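Local structure of 1-pyrroline-5-carboxylate dehydrogenase (Thermus thermophilus, 1UZB) at residues A[36-41]-A[66-71]; A[51-56]-A[208-213]; A[135-140]-A[183-188]; A[29-34]-A[61-66]; A[103-108]-A[226-231]. The protein probably oxidises the aldehyde formed from 1-pyrroline-5-carboxylate to glutamate with NAD+. All blocks are in the same frame, centred on the assembly; numbering follows the deposited sequence.

Contact 1: residues A[36-41]-A[66-71]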
# COMPACT_ATOMS: atom_id res chain seq x y z
N ARG A 36 17.87 -9.62 -51.09
CA ARG A 36 16.49 -9.14 -50.98
C ARG A 36 16.45 -7.62 -50.86
O ARG A 36 17.35 -7.01 -50.29
CB ARG A 36 15.82 -9.78 -49.76
CG ARG A 36 14.38 -9.36 -49.54
CD ARG A 36 13.81 -10.06 -48.32
NE ARG A 36 12.47 -9.59 -47.98
CZ ARG A 36 11.81 -9.95 -46.89
NH1 ARG A 36 12.36 -10.79 -46.03
NH2 ARG A 36 10.59 -9.47 -46.66
N HIS A 37 15.40 -7.01 -51.40
CA HIS A 37 15.23 -5.56 -51.36
C HIS A 37 14.13 -5.15 -50.40
O HIS A 37 13.02 -5.66 -50.46
CB HIS A 37 14.90 -5.02 -52.75
CG HIS A 37 14.81 -3.53 -52.80
ND1 HIS A 37 15.90 -2.71 -52.66
CD2 HIS A 37 13.74 -2.71 -52.96
CE1 HIS A 37 15.51 -1.45 -52.73
NE2 HIS A 37 14.21 -1.42 -52.91
N TYR A 38 14.44 -4.20 -49.51
CA TYR A 38 13.46 -3.73 -48.54
C TYR A 38 13.17 -2.24 -48.75
O TYR A 38 14.07 -1.41 -48.70
CB TYR A 38 13.97 -3.94 -47.11
CG TYR A 38 14.47 -5.34 -46.81
CD1 TYR A 38 15.71 -5.77 -47.27
CD2 TYR A 38 13.69 -6.23 -46.06
CE1 TYR A 38 16.17 -7.06 -47.00
CE2 TYR A 38 14.14 -7.52 -45.79
CZ TYR A 38 15.38 -7.93 -46.26
OH TYR A 38 15.81 -9.20 -45.98
N PRO A 39 11.90 -1.89 -49.00
CA PRO A 39 11.54 -0.48 -49.21
C PRO A 39 11.46 0.32 -47.91
O PRO A 39 11.75 -0.20 -46.83
CB PRO A 39 10.18 -0.56 -49.89
CG PRO A 39 10.14 -1.96 -50.48
CD PRO A 39 10.79 -2.77 -49.39
N LEU A 40 11.08 1.58 -48.03
CA LEU A 40 10.90 2.44 -46.87
C LEU A 40 9.51 2.06 -46.33
O LEU A 40 8.76 1.37 -47.02
CB LEU A 40 10.86 3.92 -47.28
CG LEU A 40 11.96 4.49 -48.17
CD1 LEU A 40 11.66 5.95 -48.51
CD2 LEU A 40 13.30 4.38 -47.47
N TYR A 41 9.18 2.48 -45.12
CA TYR A 41 7.86 2.21 -44.57
C TYR A 41 7.33 3.56 -44.11
O TYR A 41 7.82 4.14 -43.15
CB TYR A 41 7.93 1.23 -43.39
CG TYR A 41 6.57 0.76 -42.92
CD1 TYR A 41 5.88 -0.25 -43.60
CD2 TYR A 41 5.96 1.32 -41.79
CE1 TYR A 41 4.62 -0.69 -43.16
CE2 TYR A 41 4.71 0.90 -41.35
CZ TYR A 41 4.05 -0.11 -42.04
OH TYR A 41 2.83 -0.54 -41.58
N GLY A 66 21.65 -7.42 -48.40
CA GLY A 66 20.40 -6.93 -48.94
C GLY A 66 20.52 -5.47 -49.32
O GLY A 66 21.54 -4.83 -49.08
N THR A 67 19.48 -4.94 -49.95
CA THR A 67 19.47 -3.54 -50.34
C THR A 67 18.18 -2.95 -49.82
O THR A 67 17.22 -3.67 -49.55
CB THR A 67 19.51 -3.36 -51.87
OG1 THR A 67 18.33 -3.92 -52.46
CG2 THR A 67 20.75 -4.03 -52.46
N THR A 68 18.16 -1.63 -49.66
CA THR A 68 16.95 -0.97 -49.20
C THR A 68 16.75 0.30 -50.00
O THR A 68 17.65 0.76 -50.70
CB THR A 68 17.03 -0.56 -47.71
OG1 THR A 68 17.98 0.50 -47.56
CG2 THR A 68 17.45 -1.75 -46.85
N ALA A 69 15.54 0.86 -49.90
CA ALA A 69 15.25 2.10 -50.59
C ALA A 69 16.08 3.16 -49.87
O ALA A 69 16.61 2.91 -48.78
CB ALA A 69 13.76 2.43 -50.47
N LYS A 70 16.21 4.33 -50.48
CA LYS A 70 16.99 5.41 -49.89
C LYS A 70 16.11 6.64 -49.76
O LYS A 70 15.62 7.17 -50.76
CB LYS A 70 18.20 5.72 -50.78
CG LYS A 70 19.10 6.82 -50.24
CD LYS A 70 20.24 7.11 -51.20
CE LYS A 70 21.09 8.27 -50.71
NZ LYS A 70 22.17 8.59 -51.68
N ALA A 71 15.91 7.10 -48.53
CA ALA A 71 15.07 8.26 -48.28
C ALA A 71 15.82 9.57 -48.46
O ALA A 71 17.01 9.67 -48.17
CB ALA A 71 14.50 8.19 -46.87

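Contact 2: residues A[51-56]-A[208-213]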
# COMPACT_ATOMS: atom_id res chain seq x y z
N GLU A 51 16.60 5.38 -56.07
CA GLU A 51 17.94 5.10 -55.54
C GLU A 51 17.85 4.03 -54.46
O GLU A 51 16.79 3.84 -53.85
CB GLU A 51 18.56 6.37 -54.96
CG GLU A 51 18.80 7.47 -55.98
CD GLU A 51 19.42 8.71 -55.38
OE1 GLU A 51 19.67 9.67 -56.13
OE2 GLU A 51 19.65 8.73 -54.15
N ARG A 52 18.95 3.32 -54.23
CA ARG A 52 18.96 2.27 -53.22
C ARG A 52 20.26 2.28 -52.42
O ARG A 52 21.24 2.90 -52.80
CB ARG A 52 18.78 0.90 -53.88
CG ARG A 52 20.00 0.42 -54.66
CD ARG A 52 19.78 -0.99 -55.19
NE ARG A 52 21.00 -1.56 -55.76
CZ ARG A 52 21.08 -2.78 -56.27
NH1 ARG A 52 20.01 -3.57 -56.29
NH2 ARG A 52 22.23 -3.22 -56.77
N MET A 53 20.23 1.57 -51.29
CA MET A 53 21.38 1.45 -50.41
C MET A 53 21.76 -0.02 -50.34
O MET A 53 20.89 -0.89 -50.38
CB MET A 53 21.02 1.92 -49.00
CG MET A 53 20.70 3.39 -48.88
SD MET A 53 20.10 3.70 -47.23
CE MET A 53 21.58 3.41 -46.25
N VAL A 54 23.05 -0.29 -50.21
CA VAL A 54 23.54 -1.66 -50.15
C VAL A 54 24.07 -1.98 -48.75
O VAL A 54 24.77 -1.16 -48.15
CB VAL A 54 24.67 -1.90 -51.17
CG1 VAL A 54 25.04 -3.37 -51.20
CG2 VAL A 54 24.23 -1.43 -52.55
N SER A 55 23.73 -3.15 -48.25
CA SER A 55 24.21 -3.58 -46.94
C SER A 55 25.12 -4.79 -47.16
O SER A 55 24.68 -5.81 -47.69
CB SER A 55 23.05 -3.96 -46.03
OG SER A 55 23.53 -4.30 -44.74
N LEU A 56 26.37 -4.66 -46.75
CA LEU A 56 27.36 -5.71 -46.94
C LEU A 56 27.60 -6.59 -45.71
O LEU A 56 27.29 -6.20 -44.58
CB LEU A 56 28.69 -5.10 -47.38
CG LEU A 56 28.64 -4.19 -48.60
CD1 LEU A 56 30.02 -3.59 -48.85
CD2 LEU A 56 28.18 -4.98 -49.81
N PRO A 208 17.48 4.13 -39.41
CA PRO A 208 18.41 3.09 -38.98
C PRO A 208 19.83 3.49 -39.36
O PRO A 208 20.02 4.36 -40.21
CB PRO A 208 17.95 1.87 -39.77
CG PRO A 208 17.49 2.50 -41.07
CD PRO A 208 16.71 3.71 -40.59
N ALA A 209 20.82 2.88 -38.72
CA ALA A 209 22.21 3.17 -39.05
C ALA A 209 22.44 2.52 -40.42
O ALA A 209 21.89 1.46 -40.70
CB ALA A 209 23.14 2.58 -38.00
N GLU A 210 23.25 3.16 -41.25
CA GLU A 210 23.53 2.64 -42.60
C GLU A 210 23.97 1.18 -42.67
O GLU A 210 23.55 0.46 -43.58
CB GLU A 210 24.61 3.49 -43.29
CG GLU A 210 24.25 4.94 -43.51
CD GLU A 210 25.29 5.66 -44.34
OE1 GLU A 210 25.25 6.91 -44.39
OE2 GLU A 210 26.14 4.98 -44.96
N ASP A 211 24.80 0.75 -41.73
CA ASP A 211 25.31 -0.61 -41.71
C ASP A 211 24.32 -1.67 -41.26
O ASP A 211 24.60 -2.87 -41.37
CB ASP A 211 26.55 -0.69 -40.82
CG ASP A 211 27.74 0.06 -41.38
OD1 ASP A 211 28.21 -0.31 -42.48
OD2 ASP A 211 28.20 1.03 -40.73
N ALA A 212 23.16 -1.25 -40.77
CA ALA A 212 22.16 -2.19 -40.27
C ALA A 212 20.75 -1.92 -40.77
O ALA A 212 19.77 -2.15 -40.05
CB ALA A 212 22.19 -2.18 -38.74
N VAL A 213 20.63 -1.48 -42.01
CA VAL A 213 19.32 -1.18 -42.58
C VAL A 213 18.43 -2.41 -42.82
O VAL A 213 17.21 -2.33 -42.74
CB VAL A 213 19.45 -0.41 -43.92
CG1 VAL A 213 20.07 0.95 -43.67
CG2 VAL A 213 20.28 -1.21 -44.91
O HOH W 1 25.39 -0.47 -45.58
O HOH W 2 23.31 0.78 -46.48
O HOH W 3 26.08 -4.29 -43.15

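Contact 3: residues A[135-140]-A[183-188]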
# COMPACT_ATOMS: atom_id res chain seq x y z
N VAL A 135 18.71 -9.49 -29.69
CA VAL A 135 17.28 -9.70 -29.91
C VAL A 135 16.52 -9.85 -28.59
O VAL A 135 15.39 -9.35 -28.46
CB VAL A 135 17.05 -10.94 -30.80
CG1 VAL A 135 15.55 -11.17 -30.99
CG2 VAL A 135 17.72 -10.73 -32.16
N ALA A 136 17.12 -10.54 -27.62
CA ALA A 136 16.48 -10.72 -26.32
C ALA A 136 16.23 -9.36 -25.67
O ALA A 136 15.18 -9.14 -25.06
CB ALA A 136 17.35 -11.58 -25.43
N GLU A 137 17.19 -8.45 -25.79
CA GLU A 137 17.06 -7.11 -25.22
C GLU A 137 15.94 -6.34 -25.91
O GLU A 137 15.21 -5.60 -25.26
CB GLU A 137 18.38 -6.34 -25.36
CG GLU A 137 18.38 -4.98 -24.67
CD GLU A 137 19.67 -4.22 -24.88
OE1 GLU A 137 20.75 -4.84 -24.76
OE2 GLU A 137 19.61 -3.00 -25.13
N ALA A 138 15.80 -6.51 -27.23
CA ALA A 138 14.74 -5.84 -27.98
C ALA A 138 13.37 -6.28 -27.46
O ALA A 138 12.49 -5.46 -27.23
CB ALA A 138 14.87 -6.16 -29.47
N ILE A 139 13.22 -7.59 -27.28
CA ILE A 139 11.97 -8.14 -26.76
C ILE A 139 11.74 -7.55 -25.37
O ILE A 139 10.63 -7.13 -25.04
CB ILE A 139 12.04 -9.68 -26.70
CG1 ILE A 139 12.12 -10.25 -28.12
CG2 ILE A 139 10.83 -10.24 -25.98
CD1 ILE A 139 12.55 -11.70 -28.18
N ASP A 140 12.80 -7.50 -24.56
CA ASP A 140 12.70 -6.94 -23.21
C ASP A 140 12.20 -5.50 -23.23
O ASP A 140 11.35 -5.13 -22.41
CB ASP A 140 14.05 -6.98 -22.48
CG ASP A 140 14.44 -8.37 -22.01
OD1 ASP A 140 13.59 -9.29 -22.06
OD2 ASP A 140 15.60 -8.54 -21.58
N TRP A 183 24.34 1.24 -35.10
CA TRP A 183 24.53 -0.01 -35.83
C TRP A 183 24.98 -1.15 -34.94
O TRP A 183 24.87 -2.31 -35.33
CB TRP A 183 25.56 0.17 -36.96
CG TRP A 183 26.87 0.79 -36.55
CD1 TRP A 183 27.23 2.10 -36.70
CD2 TRP A 183 28.00 0.14 -35.94
NE1 TRP A 183 28.51 2.30 -36.23
CE2 TRP A 183 29.00 1.11 -35.76
CE3 TRP A 183 28.26 -1.18 -35.54
CZ2 TRP A 183 30.24 0.82 -35.19
CZ3 TRP A 183 29.50 -1.48 -34.97
CH2 TRP A 183 30.47 -0.48 -34.80
N ASN A 184 25.47 -0.85 -33.74
CA ASN A 184 25.97 -1.91 -32.87
C ASN A 184 24.90 -2.75 -32.16
O ASN A 184 25.15 -3.90 -31.81
CB ASN A 184 27.02 -1.36 -31.90
CG ASN A 184 26.43 -0.49 -30.82
OD1 ASN A 184 25.39 0.15 -30.99
ND2 ASN A 184 27.11 -0.44 -29.68
N PHE A 185 23.73 -2.17 -31.94
CA PHE A 185 22.60 -2.90 -31.35
C PHE A 185 21.41 -2.46 -32.20
O PHE A 185 20.48 -1.82 -31.71
CB PHE A 185 22.39 -2.53 -29.89
CG PHE A 185 23.43 -3.11 -28.97
CD1 PHE A 185 24.60 -2.42 -28.69
CD2 PHE A 185 23.25 -4.38 -28.43
CE1 PHE A 185 25.58 -2.98 -27.88
CE2 PHE A 185 24.23 -4.95 -27.62
CZ PHE A 185 25.40 -4.25 -27.34
N PRO A 186 21.43 -2.83 -33.49
CA PRO A 186 20.40 -2.51 -34.48
C PRO A 186 19.03 -3.13 -34.34
O PRO A 186 18.12 -2.82 -35.11
CB PRO A 186 21.08 -2.85 -35.79
CG PRO A 186 21.86 -4.05 -35.44
CD PRO A 186 22.45 -3.72 -34.08
N VAL A 187 18.88 -4.04 -33.38
CA VAL A 187 17.57 -4.61 -33.13
C VAL A 187 17.15 -4.07 -31.76
O VAL A 187 16.12 -3.41 -31.64
CB VAL A 187 17.56 -6.16 -33.10
CG1 VAL A 187 16.16 -6.66 -32.77
CG2 VAL A 187 17.99 -6.70 -34.46
N ALA A 188 17.97 -4.31 -30.75
CA ALA A 188 17.67 -3.86 -29.39
C ALA A 188 17.45 -2.35 -29.20
O ALA A 188 16.37 -1.93 -28.81
CB ALA A 188 18.76 -4.33 -28.44

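Contact 4: residues A[29-34]-A[61-66]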
# COMPACT_ATOMS: atom_id res chain seq x y z
N ARG A 29 18.60 -20.00 -44.01
CA ARG A 29 17.52 -19.28 -44.68
C ARG A 29 17.85 -17.81 -44.91
O ARG A 29 17.55 -17.25 -45.96
CB ARG A 29 16.22 -19.41 -43.89
CG ARG A 29 15.69 -20.83 -43.87
CD ARG A 29 14.23 -20.87 -43.47
NE ARG A 29 13.72 -22.24 -43.43
CZ ARG A 29 12.45 -22.55 -43.25
NH1 ARG A 29 11.54 -21.59 -43.10
NH2 ARG A 29 12.07 -23.82 -43.21
N VAL A 30 18.48 -17.16 -43.92
CA VAL A 30 18.85 -15.76 -44.08
C VAL A 30 19.88 -15.63 -45.21
O VAL A 30 19.76 -14.74 -46.05
CB VAL A 30 19.45 -15.19 -42.77
CG1 VAL A 30 20.11 -13.84 -43.03
CG2 VAL A 30 18.35 -15.03 -41.73
N ARG A 31 20.86 -16.52 -45.23
CA ARG A 31 21.90 -16.49 -46.26
C ARG A 31 21.29 -16.71 -47.64
O ARG A 31 21.69 -16.08 -48.62
CB ARG A 31 22.95 -17.57 -45.98
CG ARG A 31 24.05 -17.65 -47.03
CD ARG A 31 24.95 -16.42 -47.00
NE ARG A 31 25.97 -16.47 -48.05
CZ ARG A 31 25.72 -16.33 -49.34
NH1 ARG A 31 24.48 -16.14 -49.77
NH2 ARG A 31 26.72 -16.39 -50.22
N GLU A 32 20.32 -17.62 -47.72
CA GLU A 32 19.66 -17.92 -48.98
C GLU A 32 18.79 -16.75 -49.44
O GLU A 32 18.35 -16.69 -50.59
CB GLU A 32 18.83 -19.19 -48.83
CG GLU A 32 19.69 -20.45 -48.67
CD GLU A 32 18.92 -21.65 -48.14
OE1 GLU A 32 19.52 -22.74 -48.04
OE2 GLU A 32 17.72 -21.51 -47.82
N GLU A 33 18.57 -15.81 -48.52
CA GLU A 33 17.75 -14.63 -48.77
C GLU A 33 18.60 -13.42 -49.16
O GLU A 33 18.07 -12.35 -49.47
CB GLU A 33 16.93 -14.32 -47.51
CG GLU A 33 16.06 -13.08 -47.58
CD GLU A 33 15.32 -12.83 -46.29
OE1 GLU A 33 15.99 -12.68 -45.24
OE2 GLU A 33 14.07 -12.79 -46.31
N PHE A 34 19.92 -13.58 -49.15
CA PHE A 34 20.83 -12.50 -49.51
C PHE A 34 20.41 -11.85 -50.83
O PHE A 34 20.08 -12.55 -51.80
CB PHE A 34 22.26 -13.03 -49.66
CG PHE A 34 23.07 -13.00 -48.38
CD1 PHE A 34 22.46 -13.03 -47.14
CD2 PHE A 34 24.46 -12.97 -48.44
CE1 PHE A 34 23.22 -13.04 -45.96
CE2 PHE A 34 25.23 -12.98 -47.28
CZ PHE A 34 24.61 -13.02 -46.03
N PRO A 61 32.76 -8.85 -47.23
CA PRO A 61 32.20 -7.66 -47.89
C PRO A 61 31.84 -7.71 -49.36
O PRO A 61 31.26 -6.76 -49.87
CB PRO A 61 33.23 -6.57 -47.56
CG PRO A 61 34.50 -7.33 -47.44
CD PRO A 61 34.09 -8.56 -46.67
N SER A 62 32.17 -8.79 -50.05
CA SER A 62 31.82 -8.91 -51.45
C SER A 62 30.38 -9.41 -51.53
O SER A 62 29.74 -9.37 -52.59
CB SER A 62 32.75 -9.90 -52.17
OG SER A 62 32.63 -11.20 -51.63
N GLU A 63 29.86 -9.87 -50.39
CA GLU A 63 28.50 -10.39 -50.32
C GLU A 63 27.50 -9.32 -49.89
O GLU A 63 27.70 -8.65 -48.87
CB GLU A 63 28.42 -11.56 -49.34
CG GLU A 63 29.51 -12.60 -49.52
CD GLU A 63 29.27 -13.83 -48.67
OE1 GLU A 63 28.71 -13.71 -47.56
OE2 GLU A 63 29.66 -14.93 -49.12
N VAL A 64 26.43 -9.18 -50.66
CA VAL A 64 25.39 -8.21 -50.37
C VAL A 64 24.28 -8.89 -49.57
O VAL A 64 23.55 -9.73 -50.09
CB VAL A 64 24.79 -7.63 -51.67
CG1 VAL A 64 23.65 -6.67 -51.35
CG2 VAL A 64 25.88 -6.92 -52.46
N VAL A 65 24.15 -8.52 -48.30
CA VAL A 65 23.12 -9.09 -47.45
C VAL A 65 21.75 -8.68 -47.98
O VAL A 65 20.82 -9.48 -48.03
CB VAL A 65 23.28 -8.62 -45.98
CG1 VAL A 65 22.13 -9.17 -45.13
CG2 VAL A 65 24.61 -9.10 -45.43
N GLY A 66 21.65 -7.42 -48.40
CA GLY A 66 20.40 -6.93 -48.94
C GLY A 66 20.52 -5.47 -49.32
O GLY A 66 21.54 -4.83 -49.08
O HOH W 4 29.10 -17.31 -48.92
O HOH W 5 18.29 -9.95 -47.06

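Contact 5: residues A[103-108]-A[226-231]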
# COMPACT_ATOMS: atom_id res chain seq x y z
N LEU A 103 2.65 -5.54 -26.69
CA LEU A 103 2.76 -6.94 -26.31
C LEU A 103 2.61 -7.86 -27.51
O LEU A 103 3.27 -8.90 -27.60
CB LEU A 103 1.72 -7.28 -25.24
CG LEU A 103 1.92 -6.58 -23.89
CD1 LEU A 103 0.73 -6.87 -22.99
CD2 LEU A 103 3.22 -7.04 -23.24
N LYS A 104 1.74 -7.50 -28.45
CA LYS A 104 1.56 -8.30 -29.65
C LYS A 104 2.87 -8.28 -30.44
O LYS A 104 3.33 -9.32 -30.91
CB LYS A 104 0.41 -7.75 -30.49
CG LYS A 104 0.36 -8.29 -31.91
CD LYS A 104 0.23 -9.80 -31.96
CE LYS A 104 -1.17 -10.26 -31.62
NZ LYS A 104 -1.34 -11.73 -31.90
N ALA A 105 3.46 -7.10 -30.59
CA ALA A 105 4.72 -6.98 -31.32
C ALA A 105 5.82 -7.83 -30.68
O ALA A 105 6.63 -8.44 -31.38
CB ALA A 105 5.16 -5.52 -31.39
N ALA A 106 5.86 -7.87 -29.35
CA ALA A 106 6.87 -8.66 -28.66
C ALA A 106 6.68 -10.14 -28.95
O ALA A 106 7.66 -10.87 -29.13
CB ALA A 106 6.80 -8.40 -27.16
N ALA A 107 5.43 -10.59 -28.99
CA ALA A 107 5.14 -11.99 -29.26
C ALA A 107 5.58 -12.35 -30.67
O ALA A 107 6.12 -13.43 -30.91
CB ALA A 107 3.65 -12.27 -29.08
N LEU A 108 5.34 -11.44 -31.61
CA LEU A 108 5.73 -11.66 -32.99
C LEU A 108 7.25 -11.67 -33.13
O LEU A 108 7.81 -12.46 -33.89
CB LEU A 108 5.11 -10.58 -33.89
CG LEU A 108 3.59 -10.62 -34.00
CD1 LEU A 108 3.10 -9.42 -34.79
CD2 LEU A 108 3.15 -11.92 -34.67
N ALA A 226 2.06 -6.50 -36.53
CA ALA A 226 1.43 -6.26 -35.24
C ALA A 226 0.19 -5.38 -35.39
O ALA A 226 -0.76 -5.50 -34.62
CB ALA A 226 2.42 -5.60 -34.28
N GLY A 227 0.22 -4.48 -36.36
CA GLY A 227 -0.93 -3.63 -36.59
C GLY A 227 -0.87 -2.19 -36.14
O GLY A 227 -1.91 -1.57 -35.91
N PHE A 228 0.33 -1.63 -35.98
CA PHE A 228 0.42 -0.23 -35.59
C PHE A 228 -0.29 0.59 -36.67
O PHE A 228 -0.09 0.36 -37.86
CB PHE A 228 1.88 0.21 -35.47
CG PHE A 228 2.54 -0.21 -34.19
CD1 PHE A 228 2.35 0.52 -33.02
CD2 PHE A 228 3.33 -1.35 -34.14
CE1 PHE A 228 2.93 0.12 -31.83
CE2 PHE A 228 3.92 -1.76 -32.95
CZ PHE A 228 3.72 -1.03 -31.79
N PRO A 229 -1.15 1.53 -36.26
CA PRO A 229 -1.88 2.36 -37.24
C PRO A 229 -0.93 3.10 -38.18
O PRO A 229 0.20 3.42 -37.82
CB PRO A 229 -2.67 3.31 -36.35
CG PRO A 229 -2.92 2.49 -35.12
CD PRO A 229 -1.59 1.82 -34.89
N PRO A 230 -1.40 3.38 -39.40
CA PRO A 230 -0.56 4.09 -40.37
C PRO A 230 0.01 5.39 -39.81
O PRO A 230 -0.71 6.18 -39.20
CB PRO A 230 -1.51 4.34 -41.54
CG PRO A 230 -2.43 3.15 -41.47
CD PRO A 230 -2.71 3.05 -39.99
N GLY A 231 1.31 5.59 -40.02
CA GLY A 231 1.96 6.80 -39.55
C GLY A 231 2.54 6.77 -38.15
O GLY A 231 3.37 7.62 -37.82

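Contact 1: residues A[36-41]-A[66-71]
His37 reaches across to Thr67, its CB already 3.6 Å from Thr67 OG1, and with CG anti to the backbone N (chi1 -176°) the ring is carried over the neighbouring strand. ND1 then meets Thr67 OG1 at 2.7 Å in a nearly straight hydrogen bond, with Thr67 CB at the ring edge and the two side chains crossing at about a right angle. Further out, CE1 rests 3.5 Å from Thr68 C, and the last ring nitrogen, NE2, is hydrogen-bonded to Asp48 OD1. Both ring nitrogens are therefore engaged, which fixes the rotation of the ring. A leucine in its place would probably leave Thr67 OG1 and Asp48 without their ring partner and lose the side-chain hydrogen bond between the strands. Beneath this link runs the backbone pairing: Tyr38 N donates to Thr67 O at 2.8 Å, and Tyr38 O accepts from Ala69 N at 3.0 Å. Beyond Pro39, Leu40 CG packs 3.6 Å from Ala69 CB. On the sheet face carrying Tyr38 and Thr68, Tyr38 settles on Val214, Ala217 and Lys218 of helix 213-226. The axes of segments 36-38 and 66-69 approach to 4.5 Å, their directions only 24° apart, which identifies a parallel pair. It forms the middle of a four-stranded mixed sheet ordered 45-47, 36-42, 64-69, 52-57, in which two sequence-adjacent antiparallel pairs are joined side by side by this parallel one.

Contact 2: residues A[51-56]-A[208-213]
Met53 CE lies 3.9 Å from Val213 CG1, the closest apolar approach between the two segments. The thioether chain bends at its last torsion (chi3 68°), bringing the methyl against both Val213 and the aliphatic part of Glu210, whose CG is 4.1 Å from Met53 CE. Ser55 adds to this dry side through CB, 4.1 Å from Val213 CG2. These side chains set strand 52-57, an outer strand of the four-stranded sheet, against the start of helix 213-226: Ala212 holds the N-cap position, and the turn before it is closed by Ala212 N bonding to Ala209 O. The polar ends are hydrogen-bonded outside the two segments, Glu210 OE1 to Gly240 N and Ser55 OG to Glu123 OE1. No direct hydrogen bond crosses between the segments, and the looser side is bridged by water instead. Waters 1 and 2 each lie within hydrogen-bonding distance of Val54 O and Glu210 O, water 1 being 2.7 Å from Val54 O. Water 3 sits among Ser55 OG, Leu56 O and Asp211 O, at 2.7 Å from Asp211 O; three acceptors here share a molecule with two protons, whereas Ser55 OG and Asp211 O are 3.8 Å apart and do not bond directly.

Contact 3: residues A[135-140]-A[183-188]
Ala138 and Ala188 bring their backbones together with only 3.8 Å between the CA atoms, where the flank of helix 128-149 meets the loop that runs from strand 165-180 into helix 188-199. At this point Ala138 CB touches Ala188 CA at 3.6 Å and also touches Val187 CG1 at 3.6 Å. Val187 presents that methyl because CG1 is anti to the backbone N (chi1 177°); the same methyl lies more loosely beside Val135 CG2, at 4.4 Å. Glu137 meets the loop differently. Its chain is extended beyond CG and lies alongside Ala188 CB, so that CB, CG, CD and OE2 all come to similar distances from this one methyl, with Glu137 OE2 at 3.7 Å from Ala188 CB. A polar tie between helix and loop comes from Asp134, the residue just before Val135, whose OD1 is hydrogen-bonded to Ala188 N. The loop sequence Trp183-Asn184-Phe185-Pro186 matches a motif of aldehyde dehydrogenases whose asparagine, in relatives, contributes to the oxyanion hole; Asn184 is placed in sequence to be the counterpart, consistent with a similar role. Across the two segments themselves there is no hydrogen bond: 251 Å² is buried, largely by methyl and methylene groups, and the short backbone spacing is accommodated by alanine on both sides, which implies that this join depends on shape and small side-chain size more than on polar pairing.

Contact 4: residues A[29-34]-A[61-66]
Phe34 lies with its ring between Val65 and Arg31. One face covers Val65 CA, which is 4.0 Å from the ring centroid and 11° off its normal, a CH-pi contact; the opposite face carries Arg31 CD, 3.4 Å above the plane and offset toward the rim. At the ring edge Glu63 OE1 comes to 3.6 Å from Phe34 CE2, the carboxylate plane nearly perpendicular to the ring. Tyr122 forms an edge-to-face stack with the Phe34 ring. The arginine folds back over Phe34 because its chain bends at the second torsion (chi2 68°), which also lays a guanidinium face over Phe34 CD2. From there Arg31 NH2 forms a weak, bent salt bridge to Glu63 OE2 at 3.5 Å (135° at the hydrogen). Water 4, at the guanidinium edge, supplements it, accepting from Arg31 NH2 at 2.9 Å and donating to Glu63 OE2, while Glu63 OE1 is held by Asn57 ND2. With an alanine here Arg31 CD and Val65 CA would lose the ring that separates them, and the guanidinium would probably be left free to turn away from Glu63. Backbones meet as well: Phe34 CA approaches Val65 O at 3.4 Å, and water 5 donates to the same oxygen at 2.8 Å. Two residues of this strand, Val65 and Gly66, are set against the single Ser55, which makes a classic beta bulge. The contact thus sits at the surface where the last turn of helix 17-32 and the residues just after it pack on strand 64-69 at its bulged start, beside strand 52-57, with helix 113-124 touching Val30, Arg31 and Phe34 through Tyr122.

Contact 5: residues A[103-108]-A[226-231]
Ala226 contributes the methyl on which most of the apolar packing converges. Its CB lies 4.0 Å from Ala105 CB and 3.9 Å from Leu108 CD1, two positions nearly one turn apart on helix 95-111. The leucine CD1 also presses on the backbone, 3.6 Å from Ala226 N. Phe228 adds a further contact: its ring meets Ala105 CB edge-on, Phe228 CE2 standing 4.3 Å away. Leu101 and Leu102, earlier in the same helix, also touch this ring.

A second kind of contact is aliphatic-to-backbone. Lys104 CG lies 4.0 Å from Ala226 CA, but the lysine then bends at its second and third torsions and turns its amine to a hydrogen bond between Lys104 NZ and Phe516 O of a neighbouring subunit. The amine thus meets another subunit while CG packs within the chain. Across the two segments no hydrogen bond forms, and the buried area, 157 Å², is small.

The remaining interactions belong to the backbone of 226-231. Gly227 leaves the helix with positive phi (105°), and two bonds back into the last turn make this a Schellman motif; a CB here would collide with the preceding carbonyl oxygen. The turn ends helix 213-226 and leads into strand 233-235, which lies parallel to strand 203-207, so that the arrangement is the return from helix to strand in a beta-alpha-beta unit made of strand 203-207, helix 213-226 and strand 233-235, as in the Rossmann-like nucleotide-binding domain of aldehyde dehydrogenases.

From the N terminus, contact 4 opens first, at the end of helix 17-32, and closes when the chain returns at 61-66. Contact 1 opens within that loop and closes just after it, so the two cross, sharing Gly66 and strand 64-69. Contact 2 opens inside both loops but closes far later, at 208-213, crossing both and tying the small mixed sheet to the start of helix 213-226. Contact 5 joins helix 95-111 to the other end of that helix and crosses contact 2. Contact 3, binding helix 128-149 to the loop before helix 188-199, is nested within both contacts 2 and 5, and touches contact 2 where Pro186 packs against Ala212.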